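Local coordinates for DyP2 (Amycolatopsis sp. ATCC 39116, PDB 4G2C), which is a haem-containing dye-decolourising peroxidase from a lignin-reactive bacterium that probably oxidises dyes and related aromatic substrates with hydrogen peroxide and also binds manganese, at residues N57-A61 and F226-D230; V218-S222 and P329-D333; T316-A320 and Q343-F347. One frame throughout, in Å; residues are numbered along the deposited sequence.

Interaction 1: residues N57-A61 and F226-D230; sequences NILKA and FLTED. With ACT (acetate ion), chain X.
Lys-60 and Asp-230 form the charged part of this contact, a salt bridge in which NZ of Lys-60 lies 3.2 Å from OD1 of Asp-230. The ammonium meets this oxygen from above the carboxylate, 38° out of its plane. Lys-60 starts with CG anti to its own N (chi1 170°) and bends at chi2, which lays its CD alongside the same carboxylate, 3.3 Å from OD2 of Asp-230.

A water supplies the second polar link. It donates to O of Leu-59 at 2.9 Å. A second donation, to OD2 of Asp-230, spans 2.6 Å. It accepts from N of Phe-226 at 3.0 Å, so a single molecule ties two backbone groups to the carboxylate. OD1 takes the lysine's hydrogen bond, and OD2 the water's. N of Ala-61 donates to O of an acetate, probably from the crystallisation liquor.

The apolar part is built on Leu-59. Its CD2 branch rests 3.7 Å from CB of Phe-226, while CD1 meets CD2 of Leu-227 at 4.1 Å, the two leucine side chains crossing at about a right angle. The Phe-226 ring turns its edge to the loop: O of Leu-59 lies in the ring plane, 3.6 Å from CD2 of Phe-226.

Leu-227 is the N-cap residue of helix 228-237, so the contact joins the start of that helix to the loop between helix 45-53 and strand 66-74. Helix 94-107 adds Leu-98 against both Lys-60 and Leu-227. From strand 374-380, Arg-376 binds the carbonyls of Asn-57 and Ile-58, and Ala-374 packs on Phe-226.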
ATOM      1  N   ASN A  57       2.599   0.356  12.991  1.00 22.62           N
ATOM      2  CA  ASN A  57       2.256   0.522  11.579  1.00 22.85           C
ATOM      3  C   ASN A  57       2.556  -0.720  10.737  1.00 24.59           C
ATOM      4  O   ASN A  57       2.211  -0.770   9.558  1.00 20.19           O
ATOM      5  CB  ASN A  57       2.920   1.775  10.984  1.00 20.36           C
ATOM      6  CG  ASN A  57       2.249   2.241   9.692  1.00 20.72           C
ATOM      7  OD1 ASN A  57       1.026   2.135   9.529  1.00 24.50           O
ATOM      8  ND2 ASN A  57       3.043   2.753   8.769  1.00 20.69           N
ATOM      9  N   ILE A  58       3.180  -1.730  11.347  1.00 21.64           N
ATOM     10  CA  ILE A  58       3.594  -2.895  10.586  1.00 23.14           C
ATOM     11  C   ILE A  58       2.542  -4.009  10.644  1.00 20.63           C
ATOM     12  O   ILE A  58       1.923  -4.318   9.639  1.00 20.96           O
ATOM     13  CB  ILE A  58       4.999  -3.399  11.008  1.00 24.72           C
ATOM     14  CG1 ILE A  58       6.064  -2.333  10.704  1.00 24.19           C
ATOM     15  CG2 ILE A  58       5.341  -4.681  10.265  1.00 19.24           C
ATOM     16  CD1 ILE A  58       7.419  -2.548  11.418  1.00 20.50           C
ATOM     17  N   LEU A  59       2.339  -4.597  11.817  1.00 23.83           N
ATOM     18  CA  LEU A  59       1.319  -5.639  11.979  1.00 29.35           C
ATOM     19  C   LEU A  59      -0.109  -5.061  11.926  1.00 26.98           C
ATOM     20  O   LEU A  59      -1.081  -5.783  11.702  1.00 26.97           O
ATOM     21  CB  LEU A  59       1.527  -6.422  13.284  1.00 20.73           C
ATOM     22  CG  LEU A  59       2.729  -7.354  13.470  1.00 26.52           C
ATOM     23  CD1 LEU A  59       2.754  -7.892  14.883  1.00 23.60           C
ATOM     24  CD2 LEU A  59       2.740  -8.531  12.467  1.00 22.54           C
ATOM     25  N   LYS A  60      -0.219  -3.755  12.125  1.00 28.14           N
ATOM     26  CA  LYS A  60      -1.509  -3.071  12.142  1.00 26.25           C
ATOM     27  C   LYS A  60      -1.272  -1.610  11.764  1.00 26.74           C
ATOM     28  O   LYS A  60      -0.473  -0.939  12.403  1.00 24.73           O
ATOM     29  CB  LYS A  60      -2.083  -3.131  13.556  1.00 29.50           C
ATOM     30  CG  LYS A  60      -3.305  -2.252  13.794  1.00 31.55           C
ATOM     31  CD  LYS A  60      -4.541  -3.068  13.646  1.00 30.47           C
ATOM     32  CE  LYS A  60      -5.794  -2.242  13.783  1.00 31.60           C
ATOM     33  NZ  LYS A  60      -6.865  -2.901  12.994  1.00 36.09           N
ATOM     34  N   ALA A  61      -1.955  -1.114  10.738  1.00 25.85           N
ATOM     35  CA  ALA A  61      -1.710   0.250  10.260  1.00 23.33           C
ATOM     36  C   ALA A  61      -1.856   1.303  11.370  1.00 22.41           C
ATOM     37  O   ALA A  61      -2.627   1.121  12.297  1.00 28.65           O
ATOM     38  CB  ALA A  61      -2.638   0.580   9.089  1.00 20.49           C
ATOM     39  N   PHE A 226      -2.654  -9.927  10.289  1.00 20.72           N
ATOM     40  CA  PHE A 226      -1.646 -10.734  10.966  1.00 21.82           C
ATOM     41  C   PHE A 226      -2.043 -11.058  12.405  1.00 21.19           C
ATOM     42  O   PHE A 226      -1.459 -11.927  13.037  1.00 26.42           O
ATOM     43  CB  PHE A 226      -0.285 -10.019  10.936  1.00 19.06           C
ATOM     44  CG  PHE A 226       0.119  -9.556   9.571  1.00 20.32           C
ATOM     45  CD1 PHE A 226       0.595 -10.462   8.632  1.00 21.28           C
ATOM     46  CD2 PHE A 226      -0.015  -8.211   9.204  1.00 20.54           C
ATOM     47  CE1 PHE A 226       0.953 -10.040   7.354  1.00 19.04           C
ATOM     48  CE2 PHE A 226       0.346  -7.780   7.936  1.00 19.13           C
ATOM     49  CZ  PHE A 226       0.840  -8.696   7.007  1.00 21.37           C
ATOM     50  N   LEU A 227      -3.032 -10.340  12.917  1.00 21.70           N
ATOM     51  CA  LEU A 227      -3.467 -10.486  14.302  1.00 28.69           C
ATOM     52  C   LEU A 227      -4.819 -11.182  14.363  1.00 29.66           C
ATOM     53  O   LEU A 227      -5.751 -10.848  13.617  1.00 24.22           O
ATOM     54  CB  LEU A 227      -3.545  -9.116  14.988  1.00 26.21           C
ATOM     55  CG  LEU A 227      -2.235  -8.325  14.874  1.00 30.03           C
ATOM     56  CD1 LEU A 227      -2.330  -6.970  15.581  1.00 24.71           C
ATOM     57  CD2 LEU A 227      -1.077  -9.147  15.422  1.00 25.57           C
ATOM     58  N   THR A 228      -4.914 -12.160  15.250  1.00 26.53           N
ATOM     59  CA  THR A 228      -6.111 -12.975  15.336  1.00 30.98           C
ATOM     60  C   THR A 228      -7.281 -12.112  15.757  1.00 30.31           C
ATOM     61  O   THR A 228      -8.409 -12.348  15.333  1.00 27.80           O
ATOM     62  CB  THR A 228      -5.920 -14.131  16.337  1.00 32.13           C
ATOM     63  OG1 THR A 228      -4.870 -14.987  15.863  1.00 33.67           O
ATOM     64  CG2 THR A 228      -7.192 -14.939  16.463  1.00 34.78           C
ATOM     65  N   GLU A 229      -6.991 -11.110  16.590  1.00 30.48           N
ATOM     66  CA  GLU A 229      -7.992 -10.160  17.075  1.00 31.84           C
ATOM     67  C   GLU A 229      -8.550  -9.333  15.911  1.00 29.06           C
ATOM     68  O   GLU A 229      -9.690  -8.866  15.952  1.00 26.65           O
ATOM     69  CB  GLU A 229      -7.383  -9.207  18.127  1.00 30.90           C
ATOM     70  CG  GLU A 229      -6.993  -9.841  19.480  1.00 34.35           C
ATOM     71  CD  GLU A 229      -5.688 -10.638  19.447  1.00 30.28           C
ATOM     72  OE1 GLU A 229      -5.025 -10.680  18.392  1.00 28.64           O
ATOM     73  OE2 GLU A 229      -5.326 -11.230  20.488  1.00 34.58           O
ATOM     74  N   ASP A 230      -7.728  -9.122  14.889  1.00 23.85           N
ATOM     75  CA  ASP A 230      -8.183  -8.409  13.701  1.00 29.00           C
ATOM     76  C   ASP A 230      -9.075  -9.329  12.857  1.00 26.45           C
ATOM     77  O   ASP A 230     -10.070  -8.894  12.289  1.00 22.80           O
ATOM     78  CB  ASP A 230      -6.997  -7.901  12.875  1.00 29.47           C
ATOM     79  CG  ASP A 230      -6.483  -6.533  13.347  1.00 32.19           C
ATOM     80  OD1 ASP A 230      -7.197  -5.833  14.098  1.00 31.39           O
ATOM     81  OD2 ASP A 230      -5.372  -6.144  12.930  1.00 26.66           O
TER
HETATM   82  C   ACT X 522      -4.375  -3.714   9.230  1.00 37.13           C
HETATM   83  O   ACT X 522      -3.893  -2.561   9.296  1.00 35.06           O
HETATM   84  OXT ACT X 522      -3.588  -4.628   8.868  1.00 38.49           O
HETATM   85  CH3 ACT X 522      -5.815  -3.978   9.570  1.00 36.99           C
HETATM   86  O   HOH W   1      -3.427  -7.466  11.750  1.00 26.17           O

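Interaction 2: residues V218-S222 and P329-D333; sequences VDGRS and PVGND. With HEM (protoporphyrin IX containing Fe), chain C.
Arg-221 reaches across to the backbone of Val-330, its NE donating to O of Val-330 over 2.8 Å in a nearly straight bond (167° at the hydrogen). The acceptor lies in the guanidinium plane, whereas the donor stands 51° out of the carbonyl plane. A weak second bond, from NH2 of Arg-221 to the same oxygen, makes the grip a lopsided fork. The chain leaves with CG anti to the backbone N and turns at chi2, which presents this edge of the guanidinium to the carbonyl. Glu-234 forms a salt bridge with NH1, giving the charged end a second hold.

Packing accompanies these bonds. CB of Asn-332 covers one guanidinium face near its rim, 3.5 Å from CZ of Arg-221, and the guanidinium and amide planes are 45° apart. Along the aliphatic part, CG of Arg-221 lies 3.8 Å from CG1 of Val-330, the two side chains running antiparallel alongside one another.

Beyond its CB, the amide of Asn-332 gives a weak hydrogen bond from ND2 to OG of Ser-222, while Arg-357 binds OD1 of Asn-332 and helps to fix the amide.

Haem binding completes the arrangement. OG of Ser-222 donates to O1D of one haem propionate at 2.6 Å, and N of Ser-222 makes a weak bond to O1A of the other at 3.3 Å. Arg-357, Arg-375 and Asn-355 also bind the haem. The segment 218-222 begins with Val-Asp-Gly, the last three residues of the GXXDG motif characteristic of dye-decolourising peroxidases, and Arg-221 follows directly; all five residues of 218-222 belong to the haem pocket. The contact therefore backs the propionate side of that pocket with the loop 329-333.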
ATOM      1  N   VAL A 218     -12.871   4.108  -2.875  1.00 20.91           N
ATOM      2  CA  VAL A 218     -12.476   3.573  -1.586  1.00 21.94           C
ATOM      3  C   VAL A 218     -11.151   2.828  -1.746  1.00 22.44           C
ATOM      4  O   VAL A 218     -11.010   1.969  -2.599  1.00 18.11           O
ATOM      5  CB  VAL A 218     -13.545   2.621  -1.016  1.00 21.86           C
ATOM      6  CG1 VAL A 218     -13.047   1.979   0.282  1.00 21.48           C
ATOM      7  CG2 VAL A 218     -14.838   3.368  -0.757  1.00 21.87           C
ATOM      8  N   ASP A 219     -10.155   3.168  -0.945  1.00 22.86           N
ATOM      9  CA  ASP A 219      -8.890   2.485  -1.110  1.00 26.76           C
ATOM     10  C   ASP A 219      -8.473   1.897   0.230  1.00 28.65           C
ATOM     11  O   ASP A 219      -8.900   2.370   1.279  1.00 36.52           O
ATOM     12  CB  ASP A 219      -7.835   3.425  -1.723  1.00 25.88           C
ATOM     13  CG  ASP A 219      -7.366   4.497  -0.758  1.00 29.68           C
ATOM     14  OD1 ASP A 219      -8.081   4.792   0.223  1.00 34.84           O
ATOM     15  OD2 ASP A 219      -6.268   5.050  -0.974  1.00 36.75           O
ATOM     16  N   GLY A 220      -7.679   0.841   0.211  1.00 29.89           N
ATOM     17  CA  GLY A 220      -7.269   0.219   1.463  1.00 29.88           C
ATOM     18  C   GLY A 220      -8.354  -0.500   2.250  1.00 27.07           C
ATOM     19  O   GLY A 220      -8.359  -0.457   3.475  1.00 33.97           O
ATOM     20  N   ARG A 221      -9.264  -1.179   1.561  1.00 26.99           N
ATOM     21  CA  ARG A 221     -10.259  -2.023   2.226  1.00 25.03           C
ATOM     22  C   ARG A 221      -9.680  -3.410   2.531  1.00 24.56           C
ATOM     23  O   ARG A 221      -9.864  -3.963   3.616  1.00 22.01           O
ATOM     24  CB  ARG A 221     -11.506  -2.176   1.341  1.00 22.71           C
ATOM     25  CG  ARG A 221     -12.517  -3.206   1.858  1.00 23.39           C
ATOM     26  CD  ARG A 221     -13.041  -2.808   3.236  1.00 23.71           C
ATOM     27  NE  ARG A 221     -14.009  -3.758   3.784  1.00 22.92           N
ATOM     28  CZ  ARG A 221     -13.684  -4.817   4.513  1.00 23.29           C
ATOM     29  NH1 ARG A 221     -12.413  -5.088   4.761  1.00 19.56           N
ATOM     30  NH2 ARG A 221     -14.630  -5.614   4.990  1.00 22.38           N
ATOM     31  N   SER A 222      -8.987  -3.968   1.550  1.00 21.36           N
ATOM     32  CA  SER A 222      -8.535  -5.349   1.617  1.00 22.11           C
ATOM     33  C   SER A 222      -7.099  -5.423   2.095  1.00 24.31           C
ATOM     34  O   SER A 222      -6.172  -5.097   1.352  1.00 25.16           O
ATOM     35  CB  SER A 222      -8.643  -6.001   0.235  1.00 24.98           C
ATOM     36  OG  SER A 222      -8.215  -7.354   0.273  1.00 26.37           O
ATOM     37  N   PRO A 329     -21.272  -2.522   5.751  1.00 27.29           N
ATOM     38  CA  PRO A 329     -20.196  -1.640   5.289  1.00 27.08           C
ATOM     39  C   PRO A 329     -19.622  -2.143   3.979  1.00 25.08           C
ATOM     40  O   PRO A 329     -20.099  -3.141   3.432  1.00 25.47           O
ATOM     41  CB  PRO A 329     -19.156  -1.766   6.405  1.00 24.70           C
ATOM     42  CG  PRO A 329     -19.292  -3.201   6.861  1.00 24.25           C
ATOM     43  CD  PRO A 329     -20.749  -3.610   6.603  1.00 28.45           C
ATOM     44  N   VAL A 330     -18.620  -1.443   3.469  1.00 25.12           N
ATOM     45  CA  VAL A 330     -17.907  -1.896   2.292  1.00 24.46           C
ATOM     46  C   VAL A 330     -17.463  -3.327   2.555  1.00 23.37           C
ATOM     47  O   VAL A 330     -16.786  -3.587   3.543  1.00 23.42           O
ATOM     48  CB  VAL A 330     -16.662  -1.035   2.045  1.00 21.47           C
ATOM     49  CG1 VAL A 330     -15.848  -1.610   0.875  1.00 18.41           C
ATOM     50  CG2 VAL A 330     -17.073   0.415   1.780  1.00 23.17           C
ATOM     51  N   GLY A 331     -17.837  -4.256   1.682  1.00 23.78           N
ATOM     52  CA  GLY A 331     -17.501  -5.652   1.920  1.00 26.45           C
ATOM     53  C   GLY A 331     -16.140  -6.063   1.390  1.00 22.42           C
ATOM     54  O   GLY A 331     -15.589  -5.402   0.522  1.00 22.24           O
ATOM     55  N   ASN A 332     -15.612  -7.170   1.905  1.00 23.96           N
ATOM     56  CA  ASN A 332     -14.409  -7.795   1.357  1.00 21.01           C
ATOM     57  C   ASN A 332     -14.511  -9.326   1.294  1.00 25.25           C
ATOM     58  O   ASN A 332     -13.559 -10.004   0.903  1.00 24.67           O
ATOM     59  CB  ASN A 332     -13.160  -7.408   2.165  1.00 20.05           C
ATOM     60  CG  ASN A 332     -11.884  -7.602   1.375  1.00 20.99           C
ATOM     61  OD1 ASN A 332     -11.837  -7.284   0.193  1.00 18.92           O
ATOM     62  ND2 ASN A 332     -10.852  -8.148   2.013  1.00 20.53           N
ATOM     63  N   ASP A 333     -15.664  -9.860   1.683  1.00 23.08           N
ATOM     64  CA  ASP A 333     -15.875 -11.295   1.728  1.00 21.96           C
ATOM     65  C   ASP A 333     -16.355 -11.853   0.387  1.00 26.83           C
ATOM     66  O   ASP A 333     -17.528 -12.189   0.224  1.00 22.96           O
ATOM     67  CB  ASP A 333     -16.898 -11.624   2.806  1.00 25.06           C
ATOM     68  CG  ASP A 333     -16.780 -13.040   3.284  1.00 28.09           C
ATOM     69  OD1 ASP A 333     -15.786 -13.691   2.906  1.00 29.10           O
ATOM     70  OD2 ASP A 333     -17.669 -13.497   4.028  1.00 27.10           O
TER
HETATM   71  CHA HEM C 501      -6.635  -2.281  -3.824  1.00 22.15           C
HETATM   72  CHB HEM C 501      -6.169   2.033  -6.016  1.00 20.71           C
HETATM   73  CHC HEM C 501      -1.365   1.407  -6.359  1.00 21.54           C
HETATM   74  CHD HEM C 501      -1.946  -3.175  -4.911  1.00 18.68           C
HETATM   75  C1A HEM C 501      -6.929  -1.054  -4.370  1.00 21.21           C
HETATM   76  C2A HEM C 501      -8.246  -0.452  -4.415  1.00 21.68           C
HETATM   77  C3A HEM C 501      -8.109   0.737  -5.015  1.00 19.59           C
HETATM   78  C4A HEM C 501      -6.712   0.928  -5.366  1.00 21.42           C
HETATM   79  CMA HEM C 501      -9.232   1.749  -5.297  1.00 20.23           C
HETATM   80  CAA HEM C 501      -9.544  -1.099  -3.856  1.00 17.30           C
HETATM   81  CBA HEM C 501      -9.655  -0.802  -2.357  1.00 21.83           C
HETATM   82  CGA HEM C 501      -8.900  -1.810  -1.521  1.00 24.10           C
HETATM   83  O1A HEM C 501      -9.128  -3.026  -1.657  1.00 23.82           O
HETATM   84  O2A HEM C 501      -8.053  -1.408  -0.697  1.00 28.37           O
HETATM   85  C1B HEM C 501      -4.835   2.261  -6.319  1.00 22.81           C
HETATM   86  C2B HEM C 501      -4.250   3.444  -6.946  1.00 22.40           C
HETATM   87  C3B HEM C 501      -2.918   3.252  -7.030  1.00 22.78           C
HETATM   88  C4B HEM C 501      -2.612   1.967  -6.451  1.00 21.09           C
HETATM   89  CMB HEM C 501      -5.049   4.677  -7.441  1.00 20.91           C
HETATM   90  CAB HEM C 501      -1.827   4.191  -7.590  1.00 21.85           C
HETATM   91  CBB HEM C 501      -2.045   5.503  -7.712  1.00 18.85           C
HETATM   92  C1C HEM C 501      -1.118   0.083  -6.071  1.00 23.66           C
HETATM   93  C2C HEM C 501       0.147  -0.609  -6.260  1.00 24.26           C
HETATM   94  C3C HEM C 501      -0.019  -1.874  -5.840  1.00 20.73           C
HETATM   95  C4C HEM C 501      -1.387  -2.016  -5.382  1.00 19.66           C
HETATM   96  CMC HEM C 501       1.457   0.024  -6.810  1.00 18.99           C
HETATM   97  CAC HEM C 501       1.021  -3.021  -5.869  1.00 17.92           C
HETATM   98  CBC HEM C 501       2.085  -2.980  -6.686  1.00 19.74           C
HETATM   99  C1D HEM C 501      -3.230  -3.339  -4.437  1.00 22.96           C
HETATM  100  C2D HEM C 501      -3.687  -4.513  -3.741  1.00 22.93           C
HETATM  101  C3D HEM C 501      -5.137  -4.207  -3.397  1.00 24.59           C
HETATM  102  C4D HEM C 501      -5.420  -2.910  -3.924  1.00 22.17           C
HETATM  103  CMD HEM C 501      -2.872  -5.776  -3.411  1.00 20.06           C
HETATM  104  CAD HEM C 501      -6.131  -5.099  -2.681  1.00 23.25           C
HETATM  105  CBD HEM C 501      -6.527  -6.125  -3.723  1.00 21.30           C
HETATM  106  CGD HEM C 501      -7.394  -7.100  -2.976  1.00 24.06           C
HETATM  107  O1D HEM C 501      -6.905  -7.663  -1.962  1.00 18.78           O
HETATM  108  O2D HEM C 501      -8.577  -7.260  -3.383  1.00 25.23           O
HETATM  109  NA  HEM C 501      -6.024  -0.192  -4.943  1.00 16.48           N
HETATM  110  NB  HEM C 501      -3.798   1.393  -6.034  1.00 24.81           N
HETATM  111  NC  HEM C 501      -2.033  -0.808  -5.534  1.00 20.42           N
HETATM  112  ND  HEM C 501      -4.277  -2.428  -4.521  1.00 20.39           N
HETATM  113 FE   HEM C 501      -4.092  -0.511  -5.455  1.00 20.00          FE

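Interaction 3: residues T316-A320 and Q343-F347; sequences TPLTA and QKCPF. With ACT (acetate ion), chain I.
Two parts of the long irregular connection between helix 303-309 and helix 350-354 meet here, Leu-318 and Thr-319 facing Lys-344, Cys-345 and Pro-346. The backbones come close, with CA of Thr-319 and CA of Cys-345 4.7 Å apart. Leu-318 extends with CG anti to its own N (chi1 -175°), which carries the branch point to the carbonyl of Lys-344: CG of Leu-318 is 3.3 Å from O of Lys-344. Its CD2 lies 3.7 Å from CD of Pro-346, the two side chains being roughly perpendicular. Beside it, CB of Thr-319 touches CB of Cys-345 at 3.9 Å, and the aliphatic stem of Lys-344 runs beside the backbone of 318-319, its CD 3.5 Å from O of Thr-319.

Met-307 of helix 303-309 packs on both Leu-318 and Pro-346. Asp-339 binds OG1 of Thr-319 through OD2, and this carboxylate also takes the N-H groups of Lys-344 and Cys-345, while NZ of Lys-344 reaches O of Ser-338. N of Phe-347 donates to OXT of an acetate, probably from the crystallisation liquor.

The direct contact is thus a matter of van der Waals fit, whereas its polar linkage is indirect, with one aspartate holding both segments.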
ATOM      1  N   THR A 316     -18.392  -0.968  -3.863  1.00 23.63           N
ATOM      2  CA  THR A 316     -19.032  -2.241  -4.127  1.00 25.08           C
ATOM      3  C   THR A 316     -18.178  -3.077  -5.094  1.00 26.20           C
ATOM      4  O   THR A 316     -17.773  -2.590  -6.162  1.00 22.41           O
ATOM      5  CB  THR A 316     -20.410  -1.962  -4.738  1.00 24.01           C
ATOM      6  OG1 THR A 316     -21.109  -1.052  -3.877  1.00 25.95           O
ATOM      7  CG2 THR A 316     -21.218  -3.241  -4.895  1.00 28.80           C
ATOM      8  N   PRO A 317     -17.872  -4.334  -4.711  1.00 25.79           N
ATOM      9  CA  PRO A 317     -17.103  -5.213  -5.599  1.00 21.26           C
ATOM     10  C   PRO A 317     -17.897  -5.498  -6.862  1.00 24.21           C
ATOM     11  O   PRO A 317     -19.048  -5.920  -6.795  1.00 25.54           O
ATOM     12  CB  PRO A 317     -16.944  -6.504  -4.783  1.00 23.77           C
ATOM     13  CG  PRO A 317     -17.244  -6.117  -3.363  1.00 24.34           C
ATOM     14  CD  PRO A 317     -18.240  -5.004  -3.451  1.00 26.50           C
ATOM     15  N   LEU A 318     -17.277  -5.232  -8.002  1.00 23.52           N
ATOM     16  CA  LEU A 318     -17.879  -5.449  -9.292  1.00 23.76           C
ATOM     17  C   LEU A 318     -18.193  -6.926  -9.513  1.00 26.78           C
ATOM     18  O   LEU A 318     -19.072  -7.258 -10.303  1.00 23.81           O
ATOM     19  CB  LEU A 318     -16.926  -4.962 -10.390  1.00 25.61           C
ATOM     20  CG  LEU A 318     -17.494  -5.013 -11.804  1.00 21.82           C
ATOM     21  CD1 LEU A 318     -18.821  -4.268 -11.821  1.00 19.18           C
ATOM     22  CD2 LEU A 318     -16.510  -4.437 -12.817  1.00 21.59           C
ATOM     23  N   THR A 319     -17.466  -7.814  -8.835  1.00 25.03           N
ATOM     24  CA  THR A 319     -17.740  -9.234  -8.986  1.00 23.32           C
ATOM     25  C   THR A 319     -19.033  -9.613  -8.272  1.00 25.73           C
ATOM     26  O   THR A 319     -19.612 -10.661  -8.556  1.00 28.56           O
ATOM     27  CB  THR A 319     -16.599 -10.136  -8.475  1.00 23.68           C
ATOM     28  OG1 THR A 319     -16.784 -11.463  -8.993  1.00 22.30           O
ATOM     29  CG2 THR A 319     -16.609 -10.195  -6.957  1.00 21.29           C
ATOM     30  N   ALA A 320     -19.502  -8.771  -7.355  1.00 22.44           N
ATOM     31  CA  ALA A 320     -20.721  -9.104  -6.613  1.00 23.18           C
ATOM     32  C   ALA A 320     -21.976  -8.319  -7.035  1.00 25.31           C
ATOM     33  O   ALA A 320     -23.095  -8.766  -6.809  1.00 29.93           O
ATOM     34  CB  ALA A 320     -20.492  -8.960  -5.120  1.00 21.62           C
ATOM     35  N   GLN A 343     -16.869 -12.174 -16.543  1.00 27.54           N
ATOM     36  CA  GLN A 343     -18.016 -11.452 -17.119  1.00 30.67           C
ATOM     37  C   GLN A 343     -18.685 -10.472 -16.150  1.00 26.68           C
ATOM     38  O   GLN A 343     -19.554  -9.699 -16.536  1.00 27.98           O
ATOM     39  CB  GLN A 343     -19.034 -12.436 -17.680  1.00 27.94           C
ATOM     40  CG  GLN A 343     -18.453 -13.361 -18.746  1.00 26.38           C
ATOM     41  CD  GLN A 343     -19.474 -14.378 -19.263  1.00 38.61           C
ATOM     42  OE1 GLN A 343     -20.552 -14.571 -18.672  1.00 37.77           O
ATOM     43  NE2 GLN A 343     -19.141 -15.027 -20.374  1.00 36.17           N
ATOM     44  N   LYS A 344     -18.268 -10.512 -14.894  1.00 23.19           N
ATOM     45  CA  LYS A 344     -18.707  -9.528 -13.925  1.00 27.85           C
ATOM     46  C   LYS A 344     -17.540  -8.567 -13.675  1.00 24.59           C
ATOM     47  O   LYS A 344     -17.572  -7.411 -14.106  1.00 23.16           O
ATOM     48  CB  LYS A 344     -19.165 -10.219 -12.634  1.00 24.18           C
ATOM     49  CG  LYS A 344     -20.367 -11.138 -12.873  1.00 25.43           C
ATOM     50  CD  LYS A 344     -20.831 -11.853 -11.620  1.00 24.64           C
ATOM     51  CE  LYS A 344     -20.483 -13.344 -11.670  1.00 26.72           C
ATOM     52  NZ  LYS A 344     -21.176 -14.126 -10.615  1.00 23.83           N
ATOM     53  N   CYS A 345     -16.514  -9.055 -12.988  1.00 24.09           N
ATOM     54  CA  CYS A 345     -15.262  -8.319 -12.842  1.00 22.03           C
ATOM     55  C   CYS A 345     -14.265  -8.824 -13.874  1.00 23.78           C
ATOM     56  O   CYS A 345     -13.925 -10.013 -13.886  1.00 25.65           O
ATOM     57  CB  CYS A 345     -14.672  -8.489 -11.445  1.00 21.01           C
ATOM     58  SG  CYS A 345     -13.152  -7.511 -11.198  1.00 22.63           S
ATOM     59  N   PRO A 346     -13.791  -7.923 -14.748  1.00 24.46           N
ATOM     60  CA  PRO A 346     -12.854  -8.279 -15.820  1.00 23.08           C
ATOM     61  C   PRO A 346     -11.540  -8.784 -15.226  1.00 20.54           C
ATOM     62  O   PRO A 346     -11.164  -8.339 -14.146  1.00 23.39           O
ATOM     63  CB  PRO A 346     -12.620  -6.945 -16.552  1.00 25.06           C
ATOM     64  CG  PRO A 346     -13.702  -6.003 -16.043  1.00 24.71           C
ATOM     65  CD  PRO A 346     -14.019  -6.469 -14.668  1.00 23.64           C
ATOM     66  N   PHE A 347     -10.857  -9.691 -15.922  1.00 25.95           N
ATOM     67  CA  PHE A 347      -9.589 -10.256 -15.437  1.00 22.59           C
ATOM     68  C   PHE A 347      -8.565  -9.177 -15.126  1.00 23.71           C
ATOM     69  O   PHE A 347      -7.765  -9.296 -14.189  1.00 22.86           O
ATOM     70  CB  PHE A 347      -9.005 -11.219 -16.473  1.00 19.77           C
ATOM     71  CG  PHE A 347      -9.858 -12.437 -16.723  1.00 27.87           C
ATOM     72  CD1 PHE A 347      -9.944 -13.449 -15.769  1.00 25.18           C
ATOM     73  CD2 PHE A 347     -10.554 -12.584 -17.919  1.00 24.30           C
ATOM     74  CE1 PHE A 347     -10.732 -14.570 -15.992  1.00 26.39           C
ATOM     75  CE2 PHE A 347     -11.338 -13.696 -18.144  1.00 23.51           C
ATOM     76  CZ  PHE A 347     -11.425 -14.694 -17.180  1.00 22.57           C
TER
HETATM   77  C   ACT I 507     -13.146  -9.480 -19.472  1.00 41.28           C
HETATM   78  O   ACT I 507     -13.603 -10.240 -20.373  1.00 38.30           O
HETATM   79  OXT ACT I 507     -12.167  -9.864 -18.766  1.00 30.72           O
HETATM   80  CH3 ACT I 507     -13.758  -8.132 -19.229  1.00 41.12           C

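The three contacts lead from the loop before strand 66-74, past the haem, to the long connection between helices 303-309 and 350-354. Interactions 1 and 2 adjoin in sequence, since 218-222 and 226-230 are three residues apart, yet their centres lie 16 Å from each other. Interaction 2 meets the haem directly. In interaction 1 the side chain of Phe-226 is about 11 Å from the haem. In interaction 3 the side chain of Cys-345 is about 9 Å from the haem. Interactions 2 and 3 touch, O of Gly-331 lying 4.3 Å from CG of Pro-317, and their segments alternate along the chain. Interactions 1 and 3 stay about 17 Å apart at their nearest atoms.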